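Long-range contacts in betaine aldehyde dehydrogenase (Staphylococcus aureus subsp. aureus COL, PDB 4QTO), which catalyses the NAD-dependent oxidation of betaine aldehyde to glycine betaine: residues Q33-D38 against N231-A236; G39-S44 against V216-E221; K47-I52 against I61-E66. One frame throughout, in Å; residues are numbered along the deposited sequence. Where two conformers were deposited one is given.

Contact 1: residues Q33-D38 against N231-A236; sequences QRQYID and NLILGA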
ATOM      1  N   GLN A  33      22.948 -14.758  34.971  0.50 14.06           N
ATOM      2  CA  GLN A  33      22.046 -15.748  35.542  0.50 14.50           C
ATOM      3  C   GLN A  33      20.738 -15.105  35.973  0.50 14.61           C
ATOM      4  O   GLN A  33      19.870 -15.780  36.524  0.50 15.33           O
ATOM      5  CB  GLN A  33      22.695 -16.367  36.773  0.50 16.00           C
ATOM      6  CG  GLN A  33      23.942 -17.189  36.479  0.50 16.55           C
ATOM      7  CD  GLN A  33      24.559 -17.744  37.753  0.50 17.75           C
ATOM      8  OE1 GLN A  33      24.616 -18.979  37.978  0.50 20.43           O
ATOM      9  NE2 GLN A  33      24.953 -16.842  38.642  0.50 17.83           N
ATOM     10  N   ARG A  34      20.611 -13.807  35.724  1.00 13.29           N
ATOM     11  CA  ARG A  34      19.509 -13.010  36.234  1.00 14.39           C
ATOM     12  C   ARG A  34      18.493 -12.496  35.247  1.00 14.10           C
ATOM     13  O   ARG A  34      18.647 -12.606  34.048  1.00 13.45           O
ATOM     14  CB  ARG A  34      20.136 -11.787  36.944  1.00 15.04           C
ATOM     15  CG  ARG A  34      20.948 -12.140  38.190  1.00 17.52           C
ATOM     16  CD  ARG A  34      21.434 -10.874  38.839  1.00 20.37           C
ATOM     17  NE  ARG A  34      22.037 -11.148  40.126  1.00 24.75           N
ATOM     18  CZ  ARG A  34      22.255 -10.212  41.052  1.00 29.14           C
ATOM     19  NH1 ARG A  34      22.795 -10.550  42.218  1.00 31.34           N
ATOM     20  NH2 ARG A  34      21.919  -8.947  40.839  1.00 28.58           N
ATOM     21  N   GLN A  35      17.396 -12.011  35.819  1.00 12.57           N
ATOM     22  CA  GLN A  35      16.338 -11.356  35.057  1.00 12.16           C
ATOM     23  C   GLN A  35      16.833  -9.942  34.749  1.00 11.37           C
ATOM     24  O   GLN A  35      17.801  -9.459  35.368  1.00 11.22           O
ATOM     25  CB  GLN A  35      15.078 -11.267  35.920  1.00 13.03           C
ATOM     26  CG  GLN A  35      14.589 -12.621  36.374  1.00 13.37           C
ATOM     27  CD  GLN A  35      13.291 -12.559  37.139  1.00 13.21           C
ATOM     28  OE1 GLN A  35      12.245 -12.923  36.596  1.00 14.42           O
ATOM     29  NE2 GLN A  35      13.340 -12.082  38.380  1.00 14.33           N
ATOM     30  N   TYR A  36      16.160  -9.251  33.828  1.00 10.81           N
ATOM     31  CA  TYR A  36      16.505  -7.878  33.480  1.00 10.98           C
ATOM     32  C   TYR A  36      15.255  -7.033  33.594  1.00 11.44           C
ATOM     33  O   TYR A  36      14.341  -7.178  32.790  1.00 11.58           O
ATOM     34  CB  TYR A  36      17.108  -7.777  32.075  1.00 10.82           C
ATOM     35  CG  TYR A  36      17.677  -6.416  31.737  1.00 11.21           C
ATOM     36  CD1 TYR A  36      18.853  -5.978  32.307  1.00 11.38           C
ATOM     37  CD2 TYR A  36      17.043  -5.586  30.841  1.00 11.35           C
ATOM     38  CE1 TYR A  36      19.398  -4.749  31.965  1.00 11.71           C
ATOM     39  CE2 TYR A  36      17.585  -4.356  30.495  1.00 11.93           C
ATOM     40  CZ  TYR A  36      18.770  -3.961  31.083  1.00 12.42           C
ATOM     41  OH  TYR A  36      19.392  -2.741  30.776  1.00 15.15           O
ATOM     42  N   ILE A  37      15.171  -6.220  34.639  1.00 11.92           N
ATOM     43  CA  ILE A  37      13.987  -5.458  34.913  1.00 12.41           C
ATOM     44  C   ILE A  37      14.327  -3.992  35.132  1.00 12.99           C
ATOM     45  O   ILE A  37      15.163  -3.641  35.997  1.00 12.99           O
ATOM     46  CB  ILE A  37      13.236  -6.026  36.157  1.00 12.90           C
ATOM     47  CG1 ILE A  37      12.941  -7.520  35.978  1.00 13.39           C
ATOM     48  CG2 ILE A  37      11.965  -5.224  36.402  1.00 13.62           C
ATOM     49  CD1 ILE A  37      12.226  -8.183  37.147  1.00 13.50           C
ATOM     50  N   ASP A  38      13.722  -3.131  34.342  1.00 12.88           N
ATOM     51  CA  ASP A  38      13.885  -1.710  34.492  1.00 14.12           C
ATOM     52  C   ASP A  38      15.358  -1.289  34.503  1.00 14.59           C
ATOM     53  O   ASP A  38      15.824  -0.542  35.402  1.00 15.04           O
ATOM     54  CB  ASP A  38      13.154  -1.235  35.762  1.00 15.87           C
ATOM     55  CG  ASP A  38      12.726   0.225  35.686  1.00 17.66           C
ATOM     56  OD1 ASP A  38      12.794   0.845  34.610  1.00 16.70           O
ATOM     57  OD2 ASP A  38      12.250   0.734  36.717  1.00 18.23           O
ATOM     58  N   ASN A 231      12.511  -5.711  29.016  1.00  9.12           N
ATOM     59  CA  ASN A 231      12.572  -6.416  30.274  1.00  9.70           C
ATOM     60  C   ASN A 231      12.491  -7.922  29.996  1.00  9.82           C
ATOM     61  O   ASN A 231      11.766  -8.364  29.071  1.00  9.34           O
ATOM     62  CB  ASN A 231      11.413  -6.045  31.203  1.00  9.93           C
ATOM     63  CG  ASN A 231      11.244  -4.546  31.392  1.00  9.38           C
ATOM     64  OD1 ASN A 231      11.758  -3.962  32.356  1.00 11.66           O
ATOM     65  ND2 ASN A 231      10.554  -3.915  30.460  1.00  9.02           N
ATOM     66  N   LEU A 232      13.222  -8.681  30.789  1.00  9.42           N
ATOM     67  CA  LEU A 232      13.306 -10.126  30.699  1.00  9.91           C
ATOM     68  C   LEU A 232      12.937 -10.747  32.038  1.00 10.60           C
ATOM     69  O   LEU A 232      13.597 -10.494  33.061  1.00 11.34           O
ATOM     70  CB  LEU A 232      14.753 -10.532  30.322  1.00 10.00           C
ATOM     71  CG  LEU A 232      15.112 -12.024  30.354  1.00 10.46           C
ATOM     72  CD1 LEU A 232      14.298 -12.811  29.359  1.00 10.83           C
ATOM     73  CD2 LEU A 232      16.610 -12.257  30.111  1.00 10.83           C
ATOM     74  N   ILE A 233      11.896 -11.565  32.027  1.00  9.88           N
ATOM     75  CA  ILE A 233      11.478 -12.340  33.187  1.00 11.53           C
ATOM     76  C   ILE A 233      11.867 -13.779  32.915  1.00 12.13           C
ATOM     77  O   ILE A 233      11.734 -14.259  31.778  1.00 12.89           O
ATOM     78  CB  ILE A 233       9.956 -12.233  33.366  1.00 11.69           C
ATOM     79  CG1 ILE A 233       9.573 -10.812  33.772  1.00 12.52           C
ATOM     80  CG2 ILE A 233       9.443 -13.234  34.400  1.00 12.84           C
ATOM     81  CD1 ILE A 233      10.120 -10.326  35.079  1.00 12.98           C
ATOM     82  N   LEU A 234      12.311 -14.488  33.944  1.00 12.23           N
ATOM     83  CA  LEU A 234      12.697 -15.865  33.797  1.00 12.47           C
ATOM     84  C   LEU A 234      11.849 -16.684  34.753  1.00 14.70           C
ATOM     85  O   LEU A 234      11.763 -16.355  35.937  1.00 15.32           O
ATOM     86  CB  LEU A 234      14.164 -16.070  34.136  1.00 13.14           C
ATOM     87  CG  LEU A 234      15.195 -15.326  33.276  1.00 12.66           C
ATOM     88  CD1 LEU A 234      16.602 -15.487  33.823  1.00 14.24           C
ATOM     89  CD2 LEU A 234      15.155 -15.770  31.829  1.00 12.84           C
ATOM     90  N   GLY A 235      11.263 -17.732  34.251  1.00 16.26           N
ATOM     91  CA  GLY A 235      10.524 -18.593  35.158  1.00 20.84           C
ATOM     92  C   GLY A 235       9.403 -19.377  34.566  1.00 19.05           C
ATOM     93  O   GLY A 235       9.130 -19.285  33.400  1.00 17.83           O
ATOM     94  N   ALA A 236       8.740 -20.098  35.452  1.00 18.92           N
ATOM     95  CA  ALA A 236       7.603 -20.955  35.131  1.00 22.43           C
ATOM     96  C   ALA A 236       6.404 -20.212  34.624  1.00 26.23           C
ATOM     97  O   ALA A 236       5.953 -19.240  35.249  1.00 27.78           O
ATOM     98  CB  ALA A 236       7.186 -21.701  36.393  1.00 28.34           C
TER
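Tyr-36 and Leu-232 form a single antiparallel bridge of the hydrogen-bonded kind, by which the short N-terminal strand 35-37 docks on strand 230-232 of the large, Rossmann-type sheet. Two main-chain bonds define the bridge: Tyr-36 N reaches Leu-232 O at 2.9 Å, and Leu-232 N returns the bond to Tyr-36 O at 2.7 Å. The CB atoms of the pair lie against each other, while the Tyr-36 hydroxyl leads away to Glu-221 and Leu-232 packs on Phe-217 of helix 211-223.

Beyond this one pair, side-chain amides take over from the backbone, one from each segment. Past one end of the bridge, Asn-231 OD1 accepts from Asp-38 N at 2.9 Å, with the donor nearly along the C=O axis. The Asn-231 CG stands beside its own backbone N (chi1 -51°), which swings the amide across to residues 33-38, and its ND2 is held by Gly-228 and Leu-201. Past the other end, the extended Gln-35 side chain lays OE1 before Leu-234 N at 3.1 Å; the N-H points almost straight at a lone pair in the amide plane (170° at the hydrogen). Gln-35 NE2 is taken by Asp-71, so that amide too is tied at both ends.

Apolar groups fill in around these bonds. The CD1 methyls of Ile-37 and Ile-233 meet at 3.6 Å, their side chains crossing at a slant, and Leu-234 CD1 lies against Arg-34 O at 3.5 Å. That carbonyl is buried here without a polar partner in the model.

The join is therefore directional as well as apolar: four nearly straight bonds fix the register of two short strands, and two anchored amides supply half of them.

Contact 2: residues G39-S44 against V216-E221; sequences GEWVES and VFELME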
ATOM      1  N   GLY A  39      16.080  -1.780  33.510  1.00 13.33           N
ATOM      2  CA  GLY A  39      17.488  -1.435  33.311  1.00 14.39           C
ATOM      3  C   GLY A  39      18.504  -2.090  34.237  1.00 14.86           C
ATOM      4  O   GLY A  39      19.681  -1.671  34.227  1.00 16.47           O
ATOM      5  N   GLU A  40      18.096  -3.064  35.041  1.00 14.28           N
ATOM      6  CA  GLU A  40      18.995  -3.703  35.985  1.00 15.21           C
ATOM      7  C   GLU A  40      18.885  -5.208  35.934  1.00 14.54           C
ATOM      8  O   GLU A  40      17.764  -5.746  35.795  1.00 14.19           O
ATOM      9  CB  GLU A  40      18.651  -3.270  37.421  1.00 18.41           C
ATOM     10  CG  GLU A  40      18.759  -1.765  37.652  1.00 23.50           C
ATOM     11  CD  GLU A  40      20.173  -1.207  37.491  1.00 30.89           C
ATOM     12  OE1 GLU A  40      21.157  -1.981  37.631  1.00 34.93           O
ATOM     13  OE2 GLU A  40      20.304   0.036  37.282  1.00 40.91           O
ATOM     14  N   TRP A  41      20.028  -5.875  36.064  1.00 13.04           N
ATOM     15  CA  TRP A  41      20.059  -7.334  36.184  1.00 12.61           C
ATOM     16  C   TRP A  41      19.739  -7.667  37.644  1.00 13.49           C
ATOM     17  O   TRP A  41      20.481  -7.284  38.558  1.00 14.79           O
ATOM     18  CB  TRP A  41      21.409  -7.898  35.759  1.00 13.53           C
ATOM     19  CG  TRP A  41      21.638  -7.719  34.292  1.00 12.79           C
ATOM     20  CD1 TRP A  41      22.298  -6.688  33.663  1.00 13.81           C
ATOM     21  CD2 TRP A  41      21.191  -8.601  33.259  1.00 12.94           C
ATOM     22  NE1 TRP A  41      22.288  -6.884  32.314  1.00 13.40           N
ATOM     23  CE2 TRP A  41      21.581  -8.029  32.025  1.00 12.52           C
ATOM     24  CE3 TRP A  41      20.443  -9.791  33.251  1.00 12.48           C
ATOM     25  CZ2 TRP A  41      21.284  -8.646  30.777  1.00 13.52           C
ATOM     26  CZ3 TRP A  41      20.169 -10.418  32.015  1.00 12.71           C
ATOM     27  CH2 TRP A  41      20.586  -9.837  30.802  1.00 12.88           C
ATOM     28  N   VAL A  42      18.638  -8.382  37.861  1.00 14.00           N
ATOM     29  CA  VAL A  42      18.163  -8.679  39.186  1.00 15.47           C
ATOM     30  C   VAL A  42      17.804 -10.151  39.387  1.00 15.08           C
ATOM     31  O   VAL A  42      17.359 -10.847  38.470  1.00 14.72           O
ATOM     32  CB  VAL A  42      16.928  -7.837  39.551  1.00 16.22           C
ATOM     33  CG1 VAL A  42      17.279  -6.360  39.567  1.00 18.49           C
ATOM     34  CG2 VAL A  42      15.774  -8.067  38.585  1.00 16.49           C
ATOM     35  N   GLU A  43      17.982 -10.629  40.611  1.00 14.63           N
ATOM     36  CA  GLU A  43      17.613 -12.010  40.894  1.00 16.30           C
ATOM     37  C   GLU A  43      16.089 -12.070  41.125  1.00 14.98           C
ATOM     38  O   GLU A  43      15.387 -11.066  40.984  1.00 17.72           O
ATOM     39  CB  GLU A  43      18.441 -12.592  42.032  1.00 19.05           C
ATOM     40  CG  GLU A  43      18.272 -11.886  43.304  1.00 21.28           C
ATOM     41  CD  GLU A  43      19.178 -12.433  44.409  1.00 23.51           C
ATOM     42  OE1 GLU A  43      19.055 -11.893  45.495  1.00 24.17           O
ATOM     43  OE2 GLU A  43      19.992 -13.370  44.217  1.00 23.20           O
ATOM     44  N   SER A  44      15.589 -13.252  41.414  1.00 14.98           N
ATOM     45  CA  SER A  44      14.198 -13.392  41.770  1.00 14.79           C
ATOM     46  C   SER A  44      13.975 -12.742  43.112  1.00 15.87           C
ATOM     47  O   SER A  44      14.843 -12.811  44.021  1.00 14.84           O
ATOM     48  CB  SER A  44      13.829 -14.866  41.900  1.00 16.10           C
ATOM     49  OG  SER A  44      12.487 -14.965  42.343  1.00 16.00           O
ATOM     50  N   VAL A 216      20.855 -12.447  24.307  1.00 10.03           N
ATOM     51  CA  VAL A 216      20.390 -11.362  23.433  1.00 10.22           C
ATOM     52  C   VAL A 216      20.027 -10.118  24.269  1.00 10.41           C
ATOM     53  O   VAL A 216      20.220  -8.991  23.794  1.00 10.67           O
ATOM     54  CB  VAL A 216      19.278 -11.781  22.446  1.00 10.71           C
ATOM     55  CG1 VAL A 216      17.922 -11.846  23.125  1.00 10.89           C
ATOM     56  CG2 VAL A 216      19.255 -10.803  21.315  1.00 10.91           C
ATOM     57  N   PHE A 217      19.498 -10.302  25.492  1.00  9.91           N
ATOM     58  CA  PHE A 217      19.246  -9.159  26.368  1.00 10.35           C
ATOM     59  C   PHE A 217      20.558  -8.446  26.725  1.00 11.13           C
ATOM     60  O   PHE A 217      20.598  -7.213  26.773  1.00 11.15           O
ATOM     61  CB  PHE A 217      18.416  -9.504  27.582  1.00 10.61           C
ATOM     62  CG  PHE A 217      16.950  -9.351  27.332  1.00 10.09           C
ATOM     63  CD1 PHE A 217      16.261 -10.292  26.589  1.00 10.60           C
ATOM     64  CD2 PHE A 217      16.293  -8.234  27.803  1.00 11.14           C
ATOM     65  CE1 PHE A 217      14.913 -10.106  26.311  1.00 10.66           C
ATOM     66  CE2 PHE A 217      14.936  -8.060  27.558  1.00 11.30           C
ATOM     67  CZ  PHE A 217      14.256  -8.982  26.815  1.00 10.65           C
ATOM     68  N   GLU A 218      21.622  -9.211  26.982  1.00 10.55           N
ATOM     69  CA  GLU A 218      22.951  -8.580  27.212  1.00 11.09           C
ATOM     70  C   GLU A 218      23.330  -7.741  25.982  1.00 10.65           C
ATOM     71  O   GLU A 218      23.784  -6.602  26.115  1.00 11.76           O
ATOM     72  CB  GLU A 218      24.031  -9.621  27.466  1.00 11.28           C
ATOM     73  CG  GLU A 218      23.841 -10.430  28.753  1.00 12.46           C
ATOM     74  CD  GLU A 218      24.930 -11.449  28.978  1.00 16.07           C
ATOM     75  OE1 GLU A 218      25.679 -11.776  28.007  1.00 16.41           O
ATOM     76  OE2 GLU A 218      25.054 -11.906  30.134  1.00 15.64           O
ATOM     77  N   LEU A 219      23.153  -8.302  24.786  1.00 10.33           N
ATOM     78  CA  LEU A 219      23.507  -7.576  23.555  1.00 10.14           C
ATOM     79  C   LEU A 219      22.644  -6.328  23.326  1.00  9.85           C
ATOM     80  O   LEU A 219      23.141  -5.284  22.895  1.00 10.62           O
ATOM     81  CB  LEU A 219      23.456  -8.516  22.342  1.00 10.10           C
ATOM     82  CG  LEU A 219      24.395  -9.716  22.397  1.00 11.31           C
ATOM     83  CD1 LEU A 219      24.158 -10.638  21.213  1.00 11.69           C
ATOM     84  CD2 LEU A 219      25.858  -9.278  22.443  1.00 12.06           C
ATOM     85  N   MET A 220      21.344  -6.443  23.592  1.00  9.57           N
ATOM     86  CA  MET A 220      20.454  -5.275  23.478  1.00  9.87           C
ATOM     87  C   MET A 220      20.849  -4.169  24.453  1.00 10.31           C
ATOM     88  O   MET A 220      20.837  -2.981  24.111  1.00  9.88           O
ATOM     89  CB  MET A 220      19.005  -5.675  23.665  1.00 10.61           C
ATOM     90  CG  MET A 220      18.523  -6.500  22.484  1.00 10.52           C
ATOM     91  SD  MET A 220      16.722  -6.729  22.502  1.00 14.75           S
ATOM     92  CE  MET A 220      16.606  -7.885  23.805  1.00 13.11           C
ATOM     93  N   GLU A 221      21.206  -4.548  25.664  1.00 10.97           N
ATOM     94  CA  GLU A 221      21.689  -3.552  26.632  1.00 11.44           C
ATOM     95  C   GLU A 221      22.928  -2.806  26.120  1.00 11.86           C
ATOM     96  O   GLU A 221      23.056  -1.602  26.326  1.00 12.12           O
ATOM     97  CB  GLU A 221      21.983  -4.209  27.984  1.00 12.36           C
ATOM     98  CG  GLU A 221      22.538  -3.221  29.020  1.00 13.22           C
ATOM     99  CD  GLU A 221      22.728  -3.846  30.383  1.00 14.44           C
ATOM    100  OE1 GLU A 221      23.261  -4.978  30.446  1.00 14.84           O
ATOM    101  OE2 GLU A 221      22.359  -3.152  31.402  1.00 15.79           O
TER
HETATM  102  O   HOH W   1      22.382  -2.916  34.135  1.00 21.23           O
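Within 216-221, Phe-217 is the first residue to touch Trp-41 of strand 40-42, its CB lying 3.9 Å from CH2 at the far corner of the Trp-41 indole. The phenyl ring itself turns away from the strand. It reaches toward Ile-230 and Leu-232, and the Met-220 methyl CE sits above the centre of one of its faces, 3.6 Å from the plane.

One residue on, Glu-218 offers its aliphatic stem. Its CG lies 3.7 Å from Trp-41 CZ2, and the side chain passes the indole at about a right angle. The extended chain carries the carboxylate beyond the ring, to Arg-215 in a salt bridge and to the backbone N of Ser-32.

A turn of helix beyond Phe-217, Glu-221 provides the polar part of the contact. Its CG is trans to the backbone N (chi1 178°) and the rest of the chain is extended, which brings the carboxylate to the pyrrole edge of the indole. Glu-221 OE1 takes the hydrogen bond of Trp-41 NE1 at 2.8 Å, almost straight at 169° and practically in the ring plane. The donor arrives on the syn side but well out of the carboxylate plane, the two flat groups being turned 56° apart. Glu-221 OE2 is used separately: a water donates to it at 2.7 Å and to Gly-39 O at 3.0 Å, and the Tyr-36 hydroxyl is hydrogen-bonded to it. A PEG molecule also lies close to this side chain.

Indole NE1 is thus satisfied while CZ2 and CH2 of the ring pack against Phe-217 CB and Glu-218 CG. Trp-41, which also meets the Tyr-36 ring, clips the N-terminal hairpin 35-42 to helix 211-223, the crossover helix of the parallel beta-alpha-beta unit 200-232 in this Rossmann-type fold.

Contact 3: residues K47-I52 against I61-E66; sequences KNTRDI and IFTVSE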
ATOM      1  N   LYS A  47      14.655 -15.311  45.683  1.00 18.02           N
ATOM      2  CA  LYS A  47      15.930 -16.004  45.477  1.00 17.40           C
ATOM      3  C   LYS A  47      15.785 -17.431  44.926  1.00 17.67           C
ATOM      4  O   LYS A  47      16.725 -18.216  44.948  1.00 17.15           O
ATOM      5  CB  LYS A  47      16.771 -15.995  46.755  1.00 19.75           C
ATOM      6  CG  LYS A  47      17.338 -14.649  47.123  1.00 20.50           C
ATOM      7  CD  LYS A  47      18.311 -14.788  48.289  1.00 22.15           C
ATOM      8  CE  LYS A  47      19.161 -13.544  48.519  1.00 25.16           C
ATOM      9  NZ  LYS A  47      20.253 -13.380  47.521  1.00 23.13           N
ATOM     10  N   ASN A  48      14.627 -17.758  44.371  1.00 17.34           N
ATOM     11  CA  ASN A  48      14.436 -19.066  43.784  1.00 17.20           C
ATOM     12  C   ASN A  48      15.238 -19.149  42.480  1.00 16.27           C
ATOM     13  O   ASN A  48      15.502 -18.126  41.809  1.00 14.02           O
ATOM     14  CB  ASN A  48      12.972 -19.277  43.517  1.00 19.10           C
ATOM     15  CG  ASN A  48      12.610 -20.730  43.299  1.00 23.27           C
ATOM     16  OD1 ASN A  48      13.386 -21.646  43.585  1.00 27.31           O
ATOM     17  ND2 ASN A  48      11.392 -20.943  42.823  1.00 27.63           N
ATOM     18  N   THR A  49      15.629 -20.372  42.147  1.00 16.22           N
ATOM     19  CA  THR A  49      16.421 -20.654  40.956  1.00 15.23           C
ATOM     20  C   THR A  49      15.948 -21.915  40.276  1.00 16.36           C
ATOM     21  O   THR A  49      15.189 -22.703  40.854  1.00 16.54           O
ATOM     22  CB  THR A  49      17.930 -20.824  41.305  1.00 15.31           C
ATOM     23  OG1 THR A  49      18.126 -21.914  42.224  1.00 17.89           O
ATOM     24  CG2 THR A  49      18.518 -19.551  41.892  1.00 15.44           C
ATOM     25  N   ARG A  50      16.460 -22.124  39.071  1.00 17.01           N
ATOM     26  CA  ARG A  50      16.154 -23.272  38.248  1.00 17.48           C
ATOM     27  C   ARG A  50      17.408 -23.748  37.547  1.00 16.92           C
ATOM     28  O   ARG A  50      18.180 -22.953  37.028  1.00 16.04           O
ATOM     29  CB  ARG A  50      15.100 -22.882  37.196  1.00 18.39           C
ATOM     30  CG  ARG A  50      14.872 -23.954  36.148  1.00 18.83           C
ATOM     31  CD  ARG A  50      13.879 -23.467  35.106  1.00 20.18           C
ATOM     32  NE  ARG A  50      12.539 -23.328  35.690  1.00 18.28           N
ATOM     33  CZ  ARG A  50      11.623 -24.259  35.698  1.00 23.00           C
ATOM     34  NH1 ARG A  50      11.865 -25.416  35.086  1.00 28.67           N
ATOM     35  NH2 ARG A  50      10.465 -24.017  36.273  1.00 22.65           N
ATOM     36  N   ASP A  51      17.632 -25.060  37.590  1.00 15.65           N
ATOM     37  CA  ASP A  51      18.747 -25.687  36.888  1.00 16.20           C
ATOM     38  C   ASP A  51      18.307 -26.022  35.450  1.00 16.51           C
ATOM     39  O   ASP A  51      17.224 -26.599  35.227  1.00 18.53           O
ATOM     40  CB  ASP A  51      19.182 -26.971  37.588  1.00 19.20           C
ATOM     41  CG  ASP A  51      19.887 -26.722  38.903  1.00 21.66           C
ATOM     42  OD1 ASP A  51      20.242 -25.582  39.249  1.00 20.44           O
ATOM     43  OD2 ASP A  51      20.104 -27.712  39.612  1.00 23.60           O
ATOM     44  N   ILE A  52      19.126 -25.590  34.505  1.00 15.13           N
ATOM     45  CA  ILE A  52      18.941 -25.747  33.072  1.00 14.51           C
ATOM     46  C   ILE A  52      19.763 -26.976  32.670  1.00 17.47           C
ATOM     47  O   ILE A  52      20.907 -27.139  33.097  1.00 16.53           O
ATOM     48  CB  ILE A  52      19.415 -24.484  32.323  1.00 13.92           C
ATOM     49  CG1 ILE A  52      18.662 -23.268  32.851  1.00 13.45           C
ATOM     50  CG2 ILE A  52      19.243 -24.621  30.813  1.00 13.40           C
ATOM     51  CD1 ILE A  52      17.154 -23.408  32.848  1.00 14.18           C
ATOM     52  N   ILE A  61      23.686 -27.723  33.217  1.00 19.35           N
ATOM     53  CA  ILE A  61      24.683 -26.886  32.583  1.00 20.28           C
ATOM     54  C   ILE A  61      24.691 -25.437  33.102  1.00 19.70           C
ATOM     55  O   ILE A  61      25.668 -24.724  32.867  1.00 18.87           O
ATOM     56  CB  ILE A  61      24.521 -26.835  31.043  1.00 22.00           C
ATOM     57  CG1 ILE A  61      23.111 -26.324  30.643  1.00 21.60           C
ATOM     58  CG2 ILE A  61      24.873 -28.192  30.462  1.00 25.58           C
ATOM     59  CD1 ILE A  61      22.849 -26.148  29.166  1.00 22.90           C
ATOM     60  N   PHE A  62      23.623 -25.005  33.782  1.00 17.71           N
ATOM     61  CA  PHE A  62      23.527 -23.609  34.227  1.00 16.80           C
ATOM     62  C   PHE A  62      22.402 -23.485  35.233  1.00 16.75           C
ATOM     63  O   PHE A  62      21.510 -24.327  35.287  1.00 16.51           O
ATOM     64  CB  PHE A  62      23.233 -22.716  33.017  1.00 16.46           C
ATOM     65  CG  PHE A  62      23.698 -21.280  33.151  1.00 16.66           C
ATOM     66  CD1 PHE A  62      25.043 -20.982  33.311  1.00 19.19           C
ATOM     67  CD2 PHE A  62      22.806 -20.226  33.009  1.00 17.10           C
ATOM     68  CE1 PHE A  62      25.481 -19.652  33.386  1.00 20.63           C
ATOM     69  CE2 PHE A  62      23.237 -18.919  33.088  1.00 17.28           C
ATOM     70  CZ  PHE A  62      24.563 -18.629  33.250  1.00 18.27           C
ATOM     71  N   THR A  63      22.453 -22.426  36.033  1.00 16.12           N
ATOM     72  CA  THR A  63      21.406 -22.168  37.018  1.00 15.69           C
ATOM     73  C   THR A  63      20.999 -20.705  36.869  1.00 15.04           C
ATOM     74  O   THR A  63      21.860 -19.815  36.893  1.00 14.67           O
ATOM     75  CB  THR A  63      21.884 -22.447  38.443  1.00 17.26           C
ATOM     76  OG1 THR A  63      22.228 -23.838  38.552  1.00 18.54           O
ATOM     77  CG2 THR A  63      20.777 -22.121  39.454  1.00 17.08           C
ATOM     78  N   VAL A  64      19.697 -20.461  36.729  1.00 13.48           N
ATOM     79  CA  VAL A  64      19.189 -19.114  36.547  1.00 14.09           C
ATOM     80  C   VAL A  64      18.116 -18.754  37.586  1.00 13.91           C
ATOM     81  O   VAL A  64      17.528 -19.628  38.243  1.00 14.00           O
ATOM     82  CB  VAL A  64      18.572 -18.925  35.132  1.00 14.63           C
ATOM     83  CG1 VAL A  64      19.621 -19.203  34.063  1.00 14.82           C
ATOM     84  CG2 VAL A  64      17.365 -19.827  34.959  1.00 14.37           C
ATOM     85  N   SER A  65      17.872 -17.456  37.724  1.00 13.25           N
ATOM     86  CA  SER A  65      16.801 -16.986  38.596  1.00 13.95           C
ATOM     87  C   SER A  65      15.450 -17.507  38.133  1.00 14.02           C
ATOM     88  O   SER A  65      15.202 -17.652  36.930  1.00 13.32           O
ATOM     89  CB  SER A  65      16.710 -15.474  38.584  1.00 14.68           C
ATOM     90  OG  SER A  65      17.883 -14.906  39.127  1.00 16.38           O
ATOM     91  N   GLU A  66      14.578 -17.812  39.095  1.00 13.22           N
ATOM     92  CA  GLU A  66      13.193 -18.280  38.829  1.00 14.24           C
ATOM     93  C   GLU A  66      12.306 -17.180  39.473  1.00 14.37           C
ATOM     94  O   GLU A  66      12.063 -17.166  40.694  1.00 16.31           O
ATOM     95  CB  GLU A  66      12.960 -19.619  39.472  1.00 15.80           C
ATOM     96  CG  GLU A  66      11.554 -20.184  39.297  1.00 17.42           C
ATOM     97  CD  GLU A  66      11.336 -20.890  37.968  1.00 19.39           C
ATOM     98  OE1 GLU A  66      12.207 -20.898  37.080  1.00 15.65           O
ATOM     99  OE2 GLU A  66      10.279 -21.564  37.883  1.00 22.52           O
TER
HETATM  100  O   HOH W   2      17.004 -15.751  42.064  1.00 14.69           O
HETATM  101  O   HOH W   3       9.822 -18.434  42.084  1.00 19.81           O
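Main-chain bonds between Arg-50 and Val-64, and from Ile-52 N to Phe-62 O, pair the two arms of an antiparallel beta hairpin. Ile-61 N also bonds to Ile-52 O, at 2.8 Å, so Ile-61 and Phe-62 together face Ile-52 in a classic beta bulge. At the other end Glu-66 N reaches Asn-48 O.

The charged grip is Arg-50 on Glu-66. A bend at chi3 (-68°) turns the guanidinium side-on to the carboxylate: Arg-50 NE meets Glu-66 OE1 at 2.8 Å and Arg-50 NH2 meets Glu-66 OE2 at 2.9 Å, both acceptors close to the guanidinium plane. The planes differ by 38°, and the two bonds fix the rotation of both groups.

On the face carrying Asp-51 and Thr-63, the Thr-63 OG1 donates to Asp-51 OD1 at 2.7 Å from above the carboxylate plane. Nearby, Thr-63 CG2 packs on Thr-49 CB at 3.6 Å.

Apolar contacts line the face of Ile-52 and Val-64, whose CD1 and CG2 meet at 4.2 Å. That face looks onto helix 211-223, where Val-64 touches Ile-214 and Phe-62 touches Leu-211; Ile-52 and Ile-61 also reach helix 111-122.

From the N terminus, strand 35-37 opens the widest loop, which contact 1 closes nearly two hundred residues later at strand 230-232. Strand 40-42, its hairpin partner, starts the loop that contact 2 closes on helix 211-223, nested inside the first. Contact 3 is a local hairpin closure nested inside both, so no loops cross. The three also touch: Gln-35 O bonds to Val-42 N, Gln-33 O to Ser-65 N, and Ser-44 OG to Glu-66 O. Two small antiparallel sheets near the N terminus are thereby joined to each other and to strand 230-232 and the crossover helix of the large mixed sheet.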